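Local structure of Exo beta-1,2-glucooligosaccharide sophorohydrolase (non-reducing end) (Parabacteroides distasonis ATCC 8503, 5Z06) at residues Arg344-Val348 and Tyr408-Glu412; Glu304-Ala310 and Ile321-Ser326; Glu83-Leu87 and Ile137-Phe142. The protein hydrolyses linear beta-1,2-glucan and beta-1,2-glucooligosaccharides of four or more glucose units, releasing sophorose from their non-reducing end. All coordinates share one frame; numbering follows the deposited sequence.

Interaction 1. Residues Arg344-Val348 and Tyr408-Glu412; sequences REEGV and YFNQE
An arginine-to-carbonyl contact ties R344, in the first turn of helix 344-360, to Y408 and F409 where helix 392-408 ends, within the helical domain of a six-hairpin glycosidase, probably an (alpha/alpha)6 barrel. With its chain extended from CG to NE (chi3 -178°), R344 is long enough to span the distance between the helices. Its NH2 donates to Y408 O at 3.0 Å, with an N-H...O angle of 153°. That carbonyl also accepts a hydrogen bond from water 1 and a weak bond from N410 N, the latter closing an inverse gamma turn centred on F409. Two waters extend the contact: each accepts from R344 NH1, and water 2 donates to Y408 OH, a hydroxyl that also bonds to E338. NE is engaged by E416 in a salt bridge, which would be expected to balance much of the arginine's charge. Around the guanidinium, F409 CD1 lies 4.0 Å above one face, while the Y408 ring is turned 33° from its plane. Q411 contributes its aliphatic part, with CG 3.3 Å from R344 NH2. G347, with no side chain, lets F409 CZ lie against its backbone, 4.1 Å from G347 C. Beyond it, the branched V348 meets the same phenylalanine with one methyl, CG2 lying 3.6 Å from F409 CE1.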
# COMPACT_ATOMS: atom_id res chain seq x y z
N ARG A 344 2.74 25.60 8.50
CA ARG A 344 4.13 25.68 8.14
C ARG A 344 5.03 25.30 9.31
O ARG A 344 5.97 24.52 9.16
CB ARG A 344 4.48 27.08 7.63
CG ARG A 344 5.79 27.11 6.89
CD ARG A 344 6.23 28.54 6.62
NE ARG A 344 7.48 28.57 5.87
CZ ARG A 344 7.61 28.41 4.55
NH1 ARG A 344 6.56 28.19 3.75
NH2 ARG A 344 8.83 28.50 4.02
N GLU A 345 4.74 25.82 10.50
CA GLU A 345 5.56 25.49 11.67
C GLU A 345 5.59 23.99 11.97
O GLU A 345 6.65 23.43 12.28
CB GLU A 345 5.10 26.28 12.91
CG GLU A 345 6.05 26.21 14.10
CD GLU A 345 7.49 26.70 13.80
OE1 GLU A 345 7.73 27.42 12.80
OE2 GLU A 345 8.40 26.36 14.59
N GLU A 346 4.42 23.34 11.91
CA GLU A 346 4.34 21.89 12.02
C GLU A 346 5.27 21.26 10.98
O GLU A 346 6.07 20.41 11.31
CB GLU A 346 2.91 21.38 11.78
CG GLU A 346 1.95 21.53 12.94
CD GLU A 346 0.56 20.98 12.59
OE1 GLU A 346 -0.18 21.61 11.79
OE2 GLU A 346 0.22 19.89 13.10
N GLY A 347 5.14 21.70 9.73
CA GLY A 347 5.97 21.26 8.63
C GLY A 347 7.45 21.44 8.88
O GLY A 347 8.25 20.52 8.68
N VAL A 348 7.81 22.63 9.35
CA VAL A 348 9.17 22.95 9.72
C VAL A 348 9.68 22.00 10.79
O VAL A 348 10.80 21.48 10.66
CB VAL A 348 9.29 24.45 10.13
CG1 VAL A 348 10.64 24.74 10.78
CG2 VAL A 348 9.12 25.35 8.91
N TYR A 408 11.17 25.19 -0.90
CA TYR A 408 9.98 25.59 -0.18
C TYR A 408 10.31 26.34 1.09
O TYR A 408 9.73 27.41 1.34
CB TYR A 408 9.11 24.38 0.18
CG TYR A 408 7.77 24.80 0.75
CD1 TYR A 408 6.79 25.35 -0.07
CD2 TYR A 408 7.48 24.67 2.09
CE1 TYR A 408 5.56 25.75 0.44
CE2 TYR A 408 6.25 25.05 2.59
CZ TYR A 408 5.30 25.59 1.76
OH TYR A 408 4.08 25.98 2.28
N PHE A 409 11.21 25.78 1.90
CA PHE A 409 11.54 26.34 3.21
C PHE A 409 12.63 27.38 3.05
O PHE A 409 13.77 27.19 3.44
CB PHE A 409 11.93 25.24 4.20
CG PHE A 409 10.81 24.30 4.53
CD1 PHE A 409 9.74 24.73 5.32
CD2 PHE A 409 10.82 22.98 4.06
CE1 PHE A 409 8.71 23.86 5.63
CE2 PHE A 409 9.78 22.12 4.36
CZ PHE A 409 8.72 22.56 5.13
N ASN A 410 12.22 28.51 2.48
CA ASN A 410 13.12 29.57 2.03
C ASN A 410 13.10 30.78 2.96
O ASN A 410 13.62 31.82 2.61
CB ASN A 410 12.68 30.02 0.64
CG ASN A 410 11.34 30.75 0.66
OD1 ASN A 410 10.52 30.56 1.55
ND2 ASN A 410 11.12 31.58 -0.35
N GLN A 411 12.49 30.65 4.12
CA GLN A 411 12.37 31.79 5.02
C GLN A 411 13.70 32.01 5.74
O GLN A 411 14.44 31.05 6.01
CB GLN A 411 11.29 31.56 6.06
CG GLN A 411 9.92 31.29 5.50
CD GLN A 411 8.99 32.41 5.76
OE1 GLN A 411 9.23 33.54 5.33
NE2 GLN A 411 7.92 32.12 6.48
N GLU A 412 13.96 33.27 6.08
CA GLU A 412 15.14 33.66 6.79
C GLU A 412 14.85 33.60 8.27
O GLU A 412 14.64 34.63 8.92
CB GLU A 412 15.58 35.07 6.36
CG GLU A 412 16.04 35.19 4.93
CD GLU A 412 17.20 34.26 4.58
OE1 GLU A 412 17.89 33.71 5.48
OE2 GLU A 412 17.43 34.06 3.36
O HOH W 1 7.35 28.74 1.20
O HOH W 2 3.55 28.19 4.39

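Interaction 2. Residues Glu304-Ala310 and Ile321-Ser326; sequences EPNSGLA and IATGAS
E304, whose CB lies 3.3 Å from I321 CG2, has CG anti to the backbone N (chi1 -173°) and a bend at chi2 that turn its carboxylate back into its own loop, where four donors meet it. N306 ND2 takes the syn lone pair of OE2, and S307 OG donates to the anti lone pair of OE1. S307 N reaches OE1 on the syn side, slightly out of plane, whereas N306 N comes to OE2 from above the carboxylate plane. Four bonds thus fix the rotation of this buried carboxylate, and an alanine in place of E304 would probably leave those backbone N-H groups and the S307 hydroxyl without their acceptor. S307 OG in turn accepts from L309 N, forming an ST turn, and G308 suits its positive phi.

Across the contact, A322 N donates to A310 O at 2.8 Å, nearly in line with the carbonyl bond (172°). S326 OG lies 2.9 Å from A310 N, its donor, and itself donates to A322 O; S326 N meets that oxygen from the opposite face of its plane. L309 CD1 packs on I321 CD1 at 3.7 Å, and the small A310 allows the close backbone approach. The ST turn at S307 is thus joined through A310 to A322, the N-cap of helix 323-338, in the six-hairpin family's helical domain.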
# COMPACT_ATOMS: atom_id res chain seq x y z
N GLU A 304 6.66 7.08 10.25
CA GLU A 304 7.48 6.49 11.29
C GLU A 304 7.87 7.68 12.17
O GLU A 304 8.45 8.63 11.66
CB GLU A 304 8.70 5.79 10.65
CG GLU A 304 9.57 4.98 11.57
CD GLU A 304 10.25 5.82 12.60
OE1 GLU A 304 11.00 6.75 12.21
OE2 GLU A 304 10.02 5.57 13.81
N PRO A 305 7.49 7.66 13.48
CA PRO A 305 7.60 8.87 14.33
C PRO A 305 9.01 9.36 14.63
O PRO A 305 9.20 10.53 14.86
CB PRO A 305 6.87 8.48 15.63
CG PRO A 305 6.86 6.99 15.63
CD PRO A 305 6.82 6.56 14.19
N ASN A 306 10.01 8.49 14.62
CA ASN A 306 11.35 8.92 15.01
C ASN A 306 11.98 9.68 13.87
O ASN A 306 12.49 10.77 14.06
CB ASN A 306 12.20 7.74 15.48
CG ASN A 306 11.58 7.02 16.66
OD1 ASN A 306 11.91 7.29 17.81
ND2 ASN A 306 10.64 6.12 16.39
N SER A 307 11.85 9.15 12.67
CA SER A 307 12.41 9.77 11.45
C SER A 307 11.52 10.85 10.85
O SER A 307 12.02 11.76 10.18
CB SER A 307 12.64 8.71 10.37
OG SER A 307 11.42 8.03 10.07
N GLY A 308 10.22 10.72 11.04
CA GLY A 308 9.27 11.56 10.32
C GLY A 308 9.05 11.14 8.87
O GLY A 308 8.35 11.81 8.13
N LEU A 309 9.59 9.98 8.49
CA LEU A 309 9.62 9.55 7.12
C LEU A 309 8.62 8.44 6.84
O LEU A 309 7.92 7.95 7.75
CB LEU A 309 11.04 9.15 6.77
CG LEU A 309 11.99 10.34 6.60
CD1 LEU A 309 13.32 9.80 6.11
CD2 LEU A 309 11.49 11.42 5.65
N ALA A 310 8.53 8.08 5.57
CA ALA A 310 7.46 7.27 5.08
C ALA A 310 7.74 5.81 5.28
O ALA A 310 8.77 5.31 4.86
CB ALA A 310 7.20 7.53 3.61
N ILE A 321 11.41 2.71 7.16
CA ILE A 321 11.04 3.72 6.18
C ILE A 321 11.65 3.42 4.84
O ILE A 321 12.67 2.75 4.73
CB ILE A 321 11.32 5.16 6.65
CG1 ILE A 321 12.81 5.46 6.85
CG2 ILE A 321 10.52 5.43 7.90
CD1 ILE A 321 13.46 6.13 5.67
N ALA A 322 10.93 3.83 3.80
CA ALA A 322 11.37 3.68 2.43
C ALA A 322 11.81 5.07 2.00
O ALA A 322 11.05 6.02 2.13
CB ALA A 322 10.25 3.17 1.55
N THR A 323 13.04 5.19 1.52
CA THR A 323 13.60 6.48 1.24
C THR A 323 13.02 7.12 0.01
O THR A 323 12.85 8.33 -0.01
CB THR A 323 15.11 6.36 1.09
OG1 THR A 323 15.38 5.31 0.17
CG2 THR A 323 15.72 6.04 2.43
N GLY A 324 12.72 6.35 -1.03
CA GLY A 324 12.06 6.92 -2.22
C GLY A 324 10.65 7.43 -1.94
O GLY A 324 10.31 8.56 -2.29
N ALA A 325 9.84 6.59 -1.31
CA ALA A 325 8.52 6.98 -0.86
C ALA A 325 8.58 8.18 0.06
O ALA A 325 7.67 9.00 0.12
CB ALA A 325 7.89 5.81 -0.14
N SER A 326 9.66 8.25 0.83
CA SER A 326 9.86 9.35 1.75
C SER A 326 10.08 10.64 1.03
O SER A 326 9.58 11.68 1.44
CB SER A 326 11.02 9.06 2.70
OG SER A 326 10.62 8.07 3.62

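Interaction 3. Residues Glu83-Leu87 and Ile137-Phe142; sequences EPSTL and IPLEDF
L139 lies over the backbone of 84-87 and can be followed outward from its root. CB and CG both sit close to S85 O, with CG at 3.3 Å. With CG anti to the carbonyl carbon (chi1 -69°), the two methyls are spread along the neighbouring chain. CD1 reaches back to P84, meeting its carbonyl oxygen and, at 3.9 Å, its ring carbon CG. CD2 goes the other way, toward L87, lying 3.8 Å from its N and a little farther from its CB. A branched leucine suits this place because its forked end can touch P84 with one methyl and L87 with the other.

Beneath the side chains, the backbones pair as antiparallel strands. L87 and I137 form a hydrogen-bonded pair: L87 N donates to I137 O at 2.7 Å and I137 N returns a bond to L87 O. T86 and P138 are the adjoining non-hydrogen-bonded pair, a position where proline's missing N-H costs this pairing no hydrogen bond. Past it, L139 N makes an almost straight bond to S85 O (173°), continuing the pairing as the chain turns away. On the other flank, S85 and T86 both face L180 in a classic beta bulge, and T86 OG1 bonds to L180 O.

L87 CD2 completes the apolar cluster, lying 3.8 Å from F142 CZ and 4.0 Å from I137 CD1; its side chain crosses that of F142 at about a right angle. I105 and I107 of strand 104-109, in a second sheet, touch members of the same cluster, as in a beta-sandwich core. The chemistry is divided accordingly: peptide groups satisfy one another between the strands, while leucine, isoleucine and phenylalanine carbons, with no charged group crossing the contact, bury their surface between the sheets.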
# COMPACT_ATOMS: atom_id res chain seq x y z
N GLU A 83 4.58 -14.95 19.31
CA GLU A 83 4.76 -16.40 19.25
C GLU A 83 3.42 -16.98 19.69
O GLU A 83 2.94 -16.65 20.76
CB GLU A 83 5.91 -16.86 20.13
CG GLU A 83 7.24 -16.32 19.62
CD GLU A 83 8.43 -16.91 20.35
OE1 GLU A 83 8.22 -17.63 21.35
OE2 GLU A 83 9.57 -16.65 19.91
N PRO A 84 2.77 -17.75 18.80
CA PRO A 84 1.45 -18.19 19.12
C PRO A 84 1.48 -19.57 19.75
O PRO A 84 2.36 -20.36 19.45
CB PRO A 84 0.78 -18.24 17.76
CG PRO A 84 1.85 -18.70 16.83
CD PRO A 84 3.15 -18.21 17.44
N SER A 85 0.51 -19.83 20.62
CA SER A 85 0.25 -21.17 21.15
C SER A 85 -1.10 -21.71 20.73
O SER A 85 -1.33 -22.91 20.85
CB SER A 85 0.29 -21.15 22.67
OG SER A 85 1.61 -20.99 23.13
N THR A 86 -2.00 -20.84 20.26
CA THR A 86 -3.39 -21.22 20.07
C THR A 86 -3.91 -20.72 18.73
O THR A 86 -3.50 -19.66 18.25
CB THR A 86 -4.29 -20.67 21.20
OG1 THR A 86 -4.43 -19.26 21.06
CG2 THR A 86 -3.70 -20.95 22.59
N LEU A 87 -4.78 -21.51 18.11
CA LEU A 87 -5.63 -21.04 17.04
C LEU A 87 -6.93 -20.64 17.69
O LEU A 87 -7.71 -21.48 18.12
CB LEU A 87 -5.88 -22.14 16.03
CG LEU A 87 -6.93 -21.87 14.96
CD1 LEU A 87 -6.49 -20.71 14.06
CD2 LEU A 87 -7.14 -23.12 14.14
N ILE A 137 -7.90 -23.56 20.10
CA ILE A 137 -7.34 -24.86 19.85
C ILE A 137 -5.87 -24.66 20.11
O ILE A 137 -5.23 -23.89 19.40
CB ILE A 137 -7.57 -25.32 18.40
CG1 ILE A 137 -9.06 -25.33 18.09
CG2 ILE A 137 -6.96 -26.71 18.20
CD1 ILE A 137 -9.39 -25.37 16.61
N PRO A 138 -5.34 -25.34 21.16
CA PRO A 138 -3.91 -25.32 21.32
C PRO A 138 -3.25 -25.82 20.05
O PRO A 138 -3.66 -26.85 19.50
CB PRO A 138 -3.68 -26.30 22.49
CG PRO A 138 -4.90 -26.16 23.33
CD PRO A 138 -6.01 -25.98 22.32
N LEU A 139 -2.23 -25.10 19.60
CA LEU A 139 -1.49 -25.50 18.42
C LEU A 139 -0.83 -26.85 18.63
O LEU A 139 -0.71 -27.65 17.70
CB LEU A 139 -0.47 -24.42 18.05
CG LEU A 139 -1.11 -23.12 17.54
CD1 LEU A 139 -0.04 -22.09 17.22
CD2 LEU A 139 -1.97 -23.34 16.30
N GLU A 140 -0.39 -27.08 19.85
CA GLU A 140 -0.04 -28.41 20.39
C GLU A 140 -0.94 -29.55 19.85
O GLU A 140 -0.43 -30.55 19.32
CB GLU A 140 -0.17 -28.32 21.91
CG GLU A 140 0.69 -29.26 22.72
CD GLU A 140 0.44 -29.08 24.21
OE1 GLU A 140 -0.26 -28.11 24.59
OE2 GLU A 140 0.93 -29.91 24.99
N ASP A 141 -2.26 -29.37 19.93
CA ASP A 141 -3.24 -30.39 19.48
C ASP A 141 -3.15 -30.72 17.98
O ASP A 141 -3.44 -31.85 17.57
CB ASP A 141 -4.68 -29.99 19.84
CG ASP A 141 -4.90 -29.81 21.36
OD1 ASP A 141 -3.93 -29.89 22.14
OD2 ASP A 141 -6.06 -29.59 21.79
N PHE A 142 -2.70 -29.74 17.16
CA PHE A 142 -2.38 -30.00 15.73
C PHE A 142 -1.05 -30.71 15.55
O PHE A 142 -0.70 -31.10 14.43
CB PHE A 142 -2.38 -28.71 14.90
CG PHE A 142 -3.73 -28.04 14.81
CD1 PHE A 142 -4.76 -28.61 14.06
CD2 PHE A 142 -3.97 -26.84 15.46
CE1 PHE A 142 -6.00 -27.99 13.98
CE2 PHE A 142 -5.22 -26.22 15.38
CZ PHE A 142 -6.23 -26.79 14.63

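Overall arrangement
Along the chain come interaction 3, then interaction 2, then interaction 1. Interaction 3 belongs to the N-terminal beta region, where strand 86-93 pairs with strands 132-138 and 169-180; the latter carries D175, a ligand of the calcium ion. Interactions 1 and 2 lie in the helical region, their centres 19 Å apart, linked by the consecutive helices 323-338 and 344-360. Helix 344-360 serves both: it holds R344 of interaction 1, and its F357 touches L309 of interaction 2. Interaction 3 is centred 36 Å from interaction 2 and 53 Å from interaction 1, across the chain's centre from the latter, so the contacts sample a beta-rich and a helical part of one monomeric enzyme.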